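Local atomic coordinates of putative oxidoreductase (PDB entry 3FHL), a protein that probably works as a nucleotide-dependent oxidoreductase of the Gfo/Idh/MocA family, pairing an NAD-binding Rossmann domain with a C-terminal alpha/beta domain. Residues L204-L218 and V227-E239. Sequence-based numbering, arbitrary orientation.
Sequences LREGGKVDDYFIIHL and VKITLKASYLMRE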
ATOM      1  N   LEU C 204       3.671  10.941 -11.251  1.00 33.14           N
ATOM      2  CA  LEU C 204       4.911  10.884 -10.512  1.00 31.79           C
ATOM      3  C   LEU C 204       6.111  11.019 -11.445  1.00 36.44           C
ATOM      4  O   LEU C 204       7.208  11.362 -11.003  1.00 34.64           O
ATOM      5  CB  LEU C 204       4.993   9.575  -9.720  1.00 30.33           C
ATOM      6  CG  LEU C 204       3.829   9.158  -8.814  1.00 32.08           C
ATOM      7  CD1 LEU C 204       4.221   7.860  -8.099  1.00 27.78           C
ATOM      8  CD2 LEU C 204       3.442  10.238  -7.808  1.00 33.85           C
ATOM      9  N   ARG C 205       5.892  10.772 -12.733  1.00 35.92           N
ATOM     10  CA  ARG C 205       6.984  10.794 -13.702  1.00 39.13           C
ATOM     11  C   ARG C 205       7.085  12.154 -14.365  1.00 38.70           C
ATOM     12  O   ARG C 205       6.070  12.794 -14.664  1.00 39.51           O
ATOM     13  CB  ARG C 205       6.825   9.688 -14.754  1.00 39.19           C
ATOM     14  CG  ARG C 205       6.876   8.280 -14.161  1.00 39.34           C
ATOM     15  CD  ARG C 205       6.509   7.195 -15.152  1.00 40.41           C
ATOM     16  NE  ARG C 205       5.233   7.429 -15.827  1.00 40.09           N
ATOM     17  CZ  ARG C 205       4.832   6.770 -16.909  1.00 44.49           C
ATOM     18  NH1 ARG C 205       5.597   5.823 -17.442  1.00 45.13           N
ATOM     19  NH2 ARG C 205       3.667   7.064 -17.466  1.00 46.84           N
ATOM     20  N   GLU C 206       8.328  12.587 -14.562  1.00 46.54           N
ATOM     21  CA  GLU C 206       8.633  13.843 -15.234  1.00 52.26           C
ATOM     22  C   GLU C 206       8.082  13.802 -16.655  1.00 47.30           C
ATOM     23  O   GLU C 206       8.379  12.876 -17.413  1.00 48.40           O
ATOM     24  CB  GLU C 206      10.148  14.086 -15.244  1.00 51.82           C
ATOM     25  CG  GLU C 206      10.581  15.365 -15.968  1.00 64.51           C
ATOM     26  CD  GLU C 206      12.066  15.380 -16.311  1.00 67.52           C
ATOM     27  OE1 GLU C 206      12.406  15.244 -17.509  1.00 74.30           O
ATOM     28  OE2 GLU C 206      12.890  15.520 -15.382  1.00 77.23           O
ATOM     29  N   GLY C 207       7.257  14.794 -16.986  1.00 50.15           N
ATOM     30  CA  GLY C 207       6.674  14.924 -18.321  1.00 52.26           C
ATOM     31  C   GLY C 207       5.346  14.212 -18.529  1.00 55.36           C
ATOM     32  O   GLY C 207       4.795  14.240 -19.633  1.00 59.01           O
ATOM     33  N   GLY C 208       4.827  13.581 -17.475  1.00 54.32           N
ATOM     34  CA  GLY C 208       3.591  12.799 -17.560  1.00 47.43           C
ATOM     35  C   GLY C 208       2.351  13.663 -17.689  1.00 47.65           C
ATOM     36  O   GLY C 208       2.254  14.721 -17.060  1.00 43.09           O
ATOM     37  N   LYS C 209       1.399  13.193 -18.495  1.00 48.08           N
ATOM     38  CA  LYS C 209       0.187  13.949 -18.827  1.00 50.58           C
ATOM     39  C   LYS C 209      -1.070  13.373 -18.165  1.00 46.06           C
ATOM     40  O   LYS C 209      -2.048  14.091 -17.954  1.00 47.97           O
ATOM     41  CB  LYS C 209      -0.005  13.991 -20.347  1.00 52.13           C
ATOM     42  CG  LYS C 209       1.192  14.516 -21.133  1.00 59.83           C
ATOM     43  CD  LYS C 209       0.961  14.389 -22.639  1.00 63.71           C
ATOM     44  CE  LYS C 209       2.226  14.698 -23.437  1.00 75.13           C
ATOM     45  NZ  LYS C 209       2.019  14.530 -24.909  1.00 78.78           N
ATOM     46  N   VAL C 210      -1.038  12.073 -17.862  1.00 43.83           N
ATOM     47  CA  VAL C 210      -2.138  11.369 -17.180  1.00 40.70           C
ATOM     48  C   VAL C 210      -1.603  10.639 -15.950  1.00 34.95           C
ATOM     49  O   VAL C 210      -0.394  10.394 -15.859  1.00 36.06           O
ATOM     50  CB  VAL C 210      -2.862  10.350 -18.116  1.00 40.34           C
ATOM     51  CG1 VAL C 210      -3.674  11.076 -19.190  1.00 49.94           C
ATOM     52  CG2 VAL C 210      -1.877   9.368 -18.751  1.00 38.57           C
ATOM     53  N   ASP C 211      -2.491  10.287 -15.015  1.00 31.75           N
ATOM     54  CA  ASP C 211      -2.076   9.594 -13.792  1.00 28.84           C
ATOM     55  C   ASP C 211      -1.306   8.308 -14.081  1.00 31.71           C
ATOM     56  O   ASP C 211      -1.643   7.540 -15.002  1.00 35.37           O
ATOM     57  CB  ASP C 211      -3.267   9.358 -12.841  1.00 28.28           C
ATOM     58  CG  ASP C 211      -4.323   8.417 -13.426  1.00 37.45           C
ATOM     59  OD1 ASP C 211      -5.075   8.855 -14.309  1.00 39.99           O
ATOM     60  OD2 ASP C 211      -4.413   7.252 -12.984  1.00 34.32           O
ATOM     61  N   ASP C 212      -0.225   8.120 -13.330  1.00 30.54           N
ATOM     62  CA  ASP C 212       0.620   6.942 -13.452  1.00 30.94           C
ATOM     63  C   ASP C 212       0.806   6.308 -12.083  1.00 27.76           C
ATOM     64  O   ASP C 212       1.728   5.527 -11.866  1.00 28.57           O
ATOM     65  CB  ASP C 212       1.963   7.286 -14.127  1.00 28.23           C
ATOM     66  CG  ASP C 212       2.724   8.426 -13.432  1.00 37.15           C
ATOM     67  OD1 ASP C 212       2.485   8.697 -12.240  1.00 29.40           O
ATOM     68  OD2 ASP C 212       3.591   9.053 -14.087  1.00 37.56           O
ATOM     69  N   TYR C 213      -0.098   6.650 -11.165  1.00 24.74           N
ATOM     70  CA  TYR C 213      -0.105   6.089  -9.829  1.00 22.28           C
ATOM     71  C   TYR C 213      -1.525   6.224  -9.311  1.00 22.92           C
ATOM     72  O   TYR C 213      -2.124   7.290  -9.428  1.00 27.33           O
ATOM     73  CB  TYR C 213       0.814   6.897  -8.891  1.00 22.69           C
ATOM     74  CG  TYR C 213       0.704   6.496  -7.440  1.00 28.05           C
ATOM     75  CD1 TYR C 213       1.565   5.542  -6.907  1.00 23.63           C
ATOM     76  CD2 TYR C 213      -0.280   7.047  -6.602  1.00 23.65           C
ATOM     77  CE1 TYR C 213       1.460   5.144  -5.597  1.00 31.19           C
ATOM     78  CE2 TYR C 213      -0.398   6.645  -5.278  1.00 25.72           C
ATOM     79  CZ  TYR C 213       0.491   5.696  -4.789  1.00 26.17           C
ATOM     80  OH  TYR C 213       0.417   5.272  -3.492  1.00 27.95           O
ATOM     81  N   PHE C 214      -2.035   5.173  -8.684  1.00 23.75           N
ATOM     82  CA  PHE C 214      -3.271   5.328  -7.899  1.00 21.97           C
ATOM     83  C   PHE C 214      -3.222   4.448  -6.681  1.00 23.98           C
ATOM     84  O   PHE C 214      -2.579   3.396  -6.689  1.00 26.51           O
ATOM     85  CB  PHE C 214      -4.537   5.079  -8.759  1.00 22.00           C
ATOM     86  CG  PHE C 214      -4.735   3.645  -9.205  1.00 22.23           C
ATOM     87  CD1 PHE C 214      -5.209   2.669  -8.322  1.00 27.50           C
ATOM     88  CD2 PHE C 214      -4.466   3.277 -10.511  1.00 29.49           C
ATOM     89  CE1 PHE C 214      -5.386   1.361  -8.732  1.00 29.27           C
ATOM     90  CE2 PHE C 214      -4.660   1.973 -10.934  1.00 25.67           C
ATOM     91  CZ  PHE C 214      -5.111   1.010 -10.035  1.00 27.92           C
ATOM     92  N   ILE C 215      -3.862   4.902  -5.614  1.00 22.65           N
ATOM     93  CA  ILE C 215      -4.213   4.038  -4.508  1.00 22.82           C
ATOM     94  C   ILE C 215      -5.706   4.267  -4.234  1.00 28.22           C
ATOM     95  O   ILE C 215      -6.154   5.405  -4.179  1.00 26.88           O
ATOM     96  CB  ILE C 215      -3.332   4.247  -3.242  1.00 26.69           C
ATOM     97  CG1 ILE C 215      -3.711   3.231  -2.159  1.00 29.36           C
ATOM     98  CG2 ILE C 215      -3.391   5.706  -2.719  1.00 26.53           C
ATOM     99  CD1 ILE C 215      -2.645   3.004  -1.130  1.00 35.64           C
ATOM    100  N   ILE C 216      -6.456   3.176  -4.098  1.00 24.21           N
ATOM    101  CA  ILE C 216      -7.904   3.230  -3.904  1.00 26.03           C
ATOM    102  C   ILE C 216      -8.302   2.362  -2.737  1.00 24.81           C
ATOM    103  O   ILE C 216      -7.888   1.211  -2.622  1.00 28.61           O
ATOM    104  CB  ILE C 216      -8.663   2.785  -5.186  1.00 28.04           C
ATOM    105  CG1 ILE C 216      -8.336   3.738  -6.347  1.00 24.35           C
ATOM    106  CG2 ILE C 216     -10.172   2.704  -4.922  1.00 32.44           C
ATOM    107  CD1 ILE C 216      -8.726   3.222  -7.733  1.00 29.04           C
ATOM    108  N   HIS C 217      -9.136   2.914  -1.869  1.00 27.43           N
ATOM    109  CA  HIS C 217      -9.761   2.131  -0.830  1.00 26.28           C
ATOM    110  C   HIS C 217     -11.241   2.045  -1.118  1.00 31.91           C
ATOM    111  O   HIS C 217     -11.895   3.069  -1.289  1.00 28.36           O
ATOM    112  CB  HIS C 217      -9.521   2.757   0.543  1.00 27.98           C
ATOM    113  CG  HIS C 217      -8.079   2.774   0.924  1.00 37.50           C
ATOM    114  ND1 HIS C 217      -7.365   1.617   1.133  1.00 40.98           N
ATOM    115  CD2 HIS C 217      -7.202   3.794   1.068  1.00 39.05           C
ATOM    116  CE1 HIS C 217      -6.112   1.924   1.419  1.00 44.88           C
ATOM    117  NE2 HIS C 217      -5.990   3.239   1.393  1.00 37.25           N
ATOM    118  N   LEU C 218     -11.745   0.815  -1.183  1.00 30.88           N
ATOM    119  CA  LEU C 218     -13.177   0.569  -1.344  1.00 30.07           C
ATOM    120  C   LEU C 218     -13.685   0.277   0.049  1.00 27.15           C
ATOM    121  O   LEU C 218     -13.341  -0.746   0.658  1.00 28.86           O
ATOM    122  CB  LEU C 218     -13.439  -0.600  -2.307  1.00 27.46           C
ATOM    123  CG  LEU C 218     -12.802  -0.546  -3.686  1.00 28.55           C
ATOM    124  CD1 LEU C 218     -13.285  -1.737  -4.509  1.00 35.44           C
ATOM    125  CD2 LEU C 218     -13.178   0.736  -4.379  1.00 26.83           C
ATOM    126  N   VAL C 227     -13.951  -6.146   5.638  1.00 30.56           N
ATOM    127  CA  VAL C 227     -12.679  -6.443   4.959  1.00 29.35           C
ATOM    128  C   VAL C 227     -12.086  -5.142   4.434  1.00 31.06           C
ATOM    129  O   VAL C 227     -12.776  -4.355   3.773  1.00 27.78           O
ATOM    130  CB  VAL C 227     -12.826  -7.491   3.793  1.00 31.07           C
ATOM    131  CG1 VAL C 227     -11.477  -7.725   3.077  1.00 23.09           C
ATOM    132  CG2 VAL C 227     -13.317  -8.828   4.321  1.00 31.14           C
ATOM    133  N   LYS C 228     -10.799  -4.933   4.724  1.00 26.47           N
ATOM    134  CA  LYS C 228     -10.074  -3.759   4.289  1.00 30.09           C
ATOM    135  C   LYS C 228      -9.524  -3.979   2.884  1.00 28.57           C
ATOM    136  O   LYS C 228      -8.793  -4.942   2.658  1.00 28.20           O
ATOM    137  CB  LYS C 228      -8.956  -3.456   5.296  1.00 30.05           C
ATOM    138  CG  LYS C 228      -9.457  -3.297   6.734  1.00 27.49           C
ATOM    139  CD  LYS C 228     -10.313  -2.031   6.887  1.00 34.76           C
ATOM    140  CE  LYS C 228     -10.640  -1.760   8.352  1.00 37.38           C
ATOM    141  NZ  LYS C 228     -11.725  -0.757   8.486  1.00 35.39           N
ATOM    142  N   ILE C 229      -9.886  -3.086   1.959  1.00 28.55           N
ATOM    143  CA  ILE C 229      -9.521  -3.214   0.542  0.50 27.05           C
ATOM    144  C   ILE C 229      -8.560  -2.124   0.082  1.00 27.44           C
ATOM    145  O   ILE C 229      -8.839  -0.940   0.232  1.00 28.16           O
ATOM    146  CB  ILE C 229     -10.777  -3.177  -0.385  0.50 28.65           C
ATOM    147  CG1 ILE C 229     -11.655  -4.410  -0.171  0.50 26.05           C
ATOM    148  CG2 ILE C 229     -10.377  -3.058  -1.863  0.50 24.59           C
ATOM    149  CD1 ILE C 229     -12.773  -4.534  -1.176  0.50 25.94           C
ATOM    150  N   THR C 230      -7.425  -2.527  -0.486  1.00 21.32           N
ATOM    151  CA  THR C 230      -6.522  -1.569  -1.129  1.00 24.17           C
ATOM    152  C   THR C 230      -6.242  -2.007  -2.554  1.00 24.11           C
ATOM    153  O   THR C 230      -5.778  -3.129  -2.781  1.00 28.13           O
ATOM    154  CB  THR C 230      -5.159  -1.452  -0.402  1.00 24.78           C
ATOM    155  OG1 THR C 230      -5.367  -1.240   0.989  1.00 28.87           O
ATOM    156  CG2 THR C 230      -4.362  -0.288  -0.939  1.00 29.30           C
ATOM    157  N   LEU C 231      -6.500  -1.118  -3.510  1.00 20.77           N
ATOM    158  CA  LEU C 231      -6.141  -1.351  -4.913  1.00 27.42           C
ATOM    159  C   LEU C 231      -5.106  -0.319  -5.354  1.00 27.02           C
ATOM    160  O   LEU C 231      -5.266   0.881  -5.113  1.00 26.94           O
ATOM    161  CB  LEU C 231      -7.392  -1.297  -5.810  1.00 25.49           C
ATOM    162  CG  LEU C 231      -8.631  -2.041  -5.281  1.00 23.31           C
ATOM    163  CD1 LEU C 231      -9.849  -1.725  -6.132  1.00 29.42           C
ATOM    164  CD2 LEU C 231      -8.384  -3.558  -5.264  1.00 21.79           C
ATOM    165  N   LYS C 232      -4.041  -0.779  -5.997  1.00 28.28           N
ATOM    166  CA  LYS C 232      -2.923   0.098  -6.318  1.00 26.09           C
ATOM    167  C   LYS C 232      -2.308  -0.224  -7.653  1.00 28.22           C
ATOM    168  O   LYS C 232      -2.279  -1.381  -8.056  1.00 28.19           O
ATOM    169  CB  LYS C 232      -1.801  -0.091  -5.297  1.00 30.52           C
ATOM    170  CG  LYS C 232      -1.799   0.819  -4.124  1.00 37.23           C
ATOM    171  CD  LYS C 232      -0.536   0.589  -3.273  1.00 33.72           C
ATOM    172  CE  LYS C 232       0.587   1.542  -3.635  1.00 32.02           C
ATOM    173  NZ  LYS C 232       1.653   1.496  -2.565  1.00 35.36           N
ATOM    174  N   ALA C 233      -1.772   0.799  -8.308  1.00 26.71           N
ATOM    175  CA  ALA C 233      -0.859   0.586  -9.434  1.00 29.56           C
ATOM    176  C   ALA C 233       0.075   1.764  -9.576  1.00 30.58           C
ATOM    177  O   ALA C 233      -0.276   2.877  -9.199  1.00 26.73           O
ATOM    178  CB  ALA C 233      -1.611   0.362 -10.742  1.00 27.47           C
ATOM    179  N   SER C 234       1.254   1.520 -10.147  1.00 25.48           N
ATOM    180  CA  SER C 234       2.248   2.567 -10.305  1.00 31.40           C
ATOM    181  C   SER C 234       3.223   2.170 -11.393  1.00 28.02           C
ATOM    182  O   SER C 234       3.521   0.988 -11.559  1.00 31.24           O
ATOM    183  CB  SER C 234       3.013   2.792  -8.988  1.00 26.85           C
ATOM    184  OG  SER C 234       4.003   3.810  -9.132  1.00 28.53           O
ATOM    185  N   TYR C 235       3.711   3.171 -12.117  1.00 29.35           N
ATOM    186  CA  TYR C 235       4.788   2.983 -13.085  1.00 28.51           C
ATOM    187  C   TYR C 235       6.174   3.225 -12.486  1.00 29.55           C
ATOM    188  O   TYR C 235       7.176   3.163 -13.192  1.00 30.93           O
ATOM    189  CB  TYR C 235       4.576   3.880 -14.302  1.00 35.13           C
ATOM    190  CG  TYR C 235       3.772   3.231 -15.404  1.00 40.74           C
ATOM    191  CD1 TYR C 235       4.253   2.107 -16.075  1.00 41.94           C
ATOM    192  CD2 TYR C 235       2.539   3.746 -15.784  1.00 42.95           C
ATOM    193  CE1 TYR C 235       3.526   1.517 -17.096  1.00 46.40           C
ATOM    194  CE2 TYR C 235       1.806   3.166 -16.812  1.00 49.09           C
ATOM    195  CZ  TYR C 235       2.299   2.047 -17.455  1.00 47.47           C
ATOM    196  OH  TYR C 235       1.561   1.465 -18.462  1.00 53.49           O
ATOM    197  N   LEU C 236       6.235   3.486 -11.184  1.00 26.41           N
ATOM    198  CA  LEU C 236       7.528   3.645 -10.516  1.00 30.78           C
ATOM    199  C   LEU C 236       7.651   2.762  -9.285  1.00 27.31           C
ATOM    200  O   LEU C 236       7.588   3.242  -8.146  1.00 28.78           O
ATOM    201  CB  LEU C 236       7.771   5.117 -10.171  1.00 31.84           C
ATOM    202  CG  LEU C 236       8.122   6.051 -11.334  1.00 25.93           C
ATOM    203  CD1 LEU C 236       8.295   7.470 -10.773  1.00 32.79           C
ATOM    204  CD2 LEU C 236       9.386   5.581 -12.086  1.00 30.33           C
ATOM    205  N   MET C 237       7.757   1.459  -9.527  1.00 23.61           N
ATOM    206  CA  MET C 237       7.978   0.467  -8.480  1.00 26.36           C
ATOM    207  C   MET C 237       9.039  -0.492  -8.998  1.00 29.07           C
ATOM    208  O   MET C 237       8.724  -1.617  -9.420  1.00 28.03           O
ATOM    209  CB  MET C 237       6.700  -0.319  -8.111  1.00 28.42           C
ATOM    210  CG  MET C 237       5.585   0.459  -7.449  1.00 31.41           C
ATOM    211  SD  MET C 237       4.188  -0.565  -6.904  1.00 20.10           S
ATOM    212  CE  MET C 237       3.271   0.636  -5.955  1.00 28.35           C
ATOM    213  N   ARG C 238      10.295  -0.041  -8.981  1.00 30.41           N
ATOM    214  CA  ARG C 238      11.411  -0.849  -9.491  1.00 27.95           C
ATOM    215  C   ARG C 238      11.486  -2.206  -8.828  1.00 29.51           C
ATOM    216  O   ARG C 238      11.735  -3.214  -9.489  1.00 30.14           O
ATOM    217  CB  ARG C 238      12.763  -0.121  -9.415  1.00 28.00           C
ATOM    218  CG  ARG C 238      13.788  -0.794 -10.329  1.00 33.34           C
ATOM    219  CD  ARG C 238      14.960   0.068 -10.671  1.00 34.85           C
ATOM    220  NE  ARG C 238      15.612  -0.440 -11.872  1.00 37.60           N
ATOM    221  CZ  ARG C 238      16.490   0.237 -12.609  1.00 38.66           C
ATOM    222  NH1 ARG C 238      16.847   1.467 -12.278  1.00 36.50           N
ATOM    223  NH2 ARG C 238      17.008  -0.321 -13.694  1.00 41.54           N
ATOM    224  N   GLU C 239      11.261  -2.232  -7.518  1.00 26.92           N
ATOM    225  CA  GLU C 239      11.062  -3.481  -6.831  1.00 26.69           C
ATOM    226  C   GLU C 239       9.561  -3.592  -6.576  1.00 31.56           C
ATOM    227  O   GLU C 239       8.965  -2.750  -5.905  1.00 27.79           O
ATOM    228  CB  GLU C 239      11.863  -3.540  -5.537  1.00 26.49           C
ATOM    229  CG  GLU C 239      11.680  -4.838  -4.749  1.00 31.13           C
ATOM    230  CD  GLU C 239      12.277  -6.061  -5.438  1.00 35.37           C
ATOM    231  OE1 GLU C 239      13.111  -5.915  -6.368  1.00 33.02           O
ATOM    232  OE2 GLU C 239      11.910  -7.176  -5.017  1.00 35.59           O
TER
HETATM  233  O   HOH W   1     -11.552  -0.957   2.889  1.00 28.69           O
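R205 stacks on Y235 where the hairpin of strands 213-221 and 228-234 gives way to loops. From CB its chain runs to CG, 3.8 Å from L236 CD1; CD then passes Y235 CB. A bend at chi3 (-52°) lays the guanidinium flat on the tyrosine, planes 7° apart, with NH1 3.8 Å from Y235 CG, a cation-pi stack offset toward the ring's CB end. NE meanwhile forms a salt bridge to D212 OD2 at 2.9 Å, coming from above the carboxylate plane, and NH1 goes on to the carbonyl of R157. D212 also takes the backbone N of L204 on OD1 and that of R205 on OD2, while its own carbonyl accepts from Y235 N.

Past this end the strands run antiparallel in the mixed sheet of the C-terminal alpha/beta domain, 228-234 beside 146-154 and 213-221 beside 194-202. F214 with A233 and I216 with L231 are the hydrogen-bonded pairs of the ladder. The F214 ring folds back across the neighbouring strand, its face centred over A233 N and its CE2 3.5 Å from A233 CB. On the other face I215 CG1 runs beside K232 CG; the lysine NZ bridges to E241 and to E148 and E150 of the second subunit, and Y213 OH also bonds to E148 there. At the far end H217 ND1 donates to I229 O at 3.1 Å, near the ring plane, and a water links L218 O to I229 N.

The face carrying Y213, I215, H217 and K232 thus belongs to the dimer interface. With ND1 committed to I229 O, H217 meets H217 of the second subunit through NE2; a bond between two such rings would probably need an extra proton on one of them, perhaps shared. The stacked, salt-bridged R205 is probably held charged and fixed in rotation.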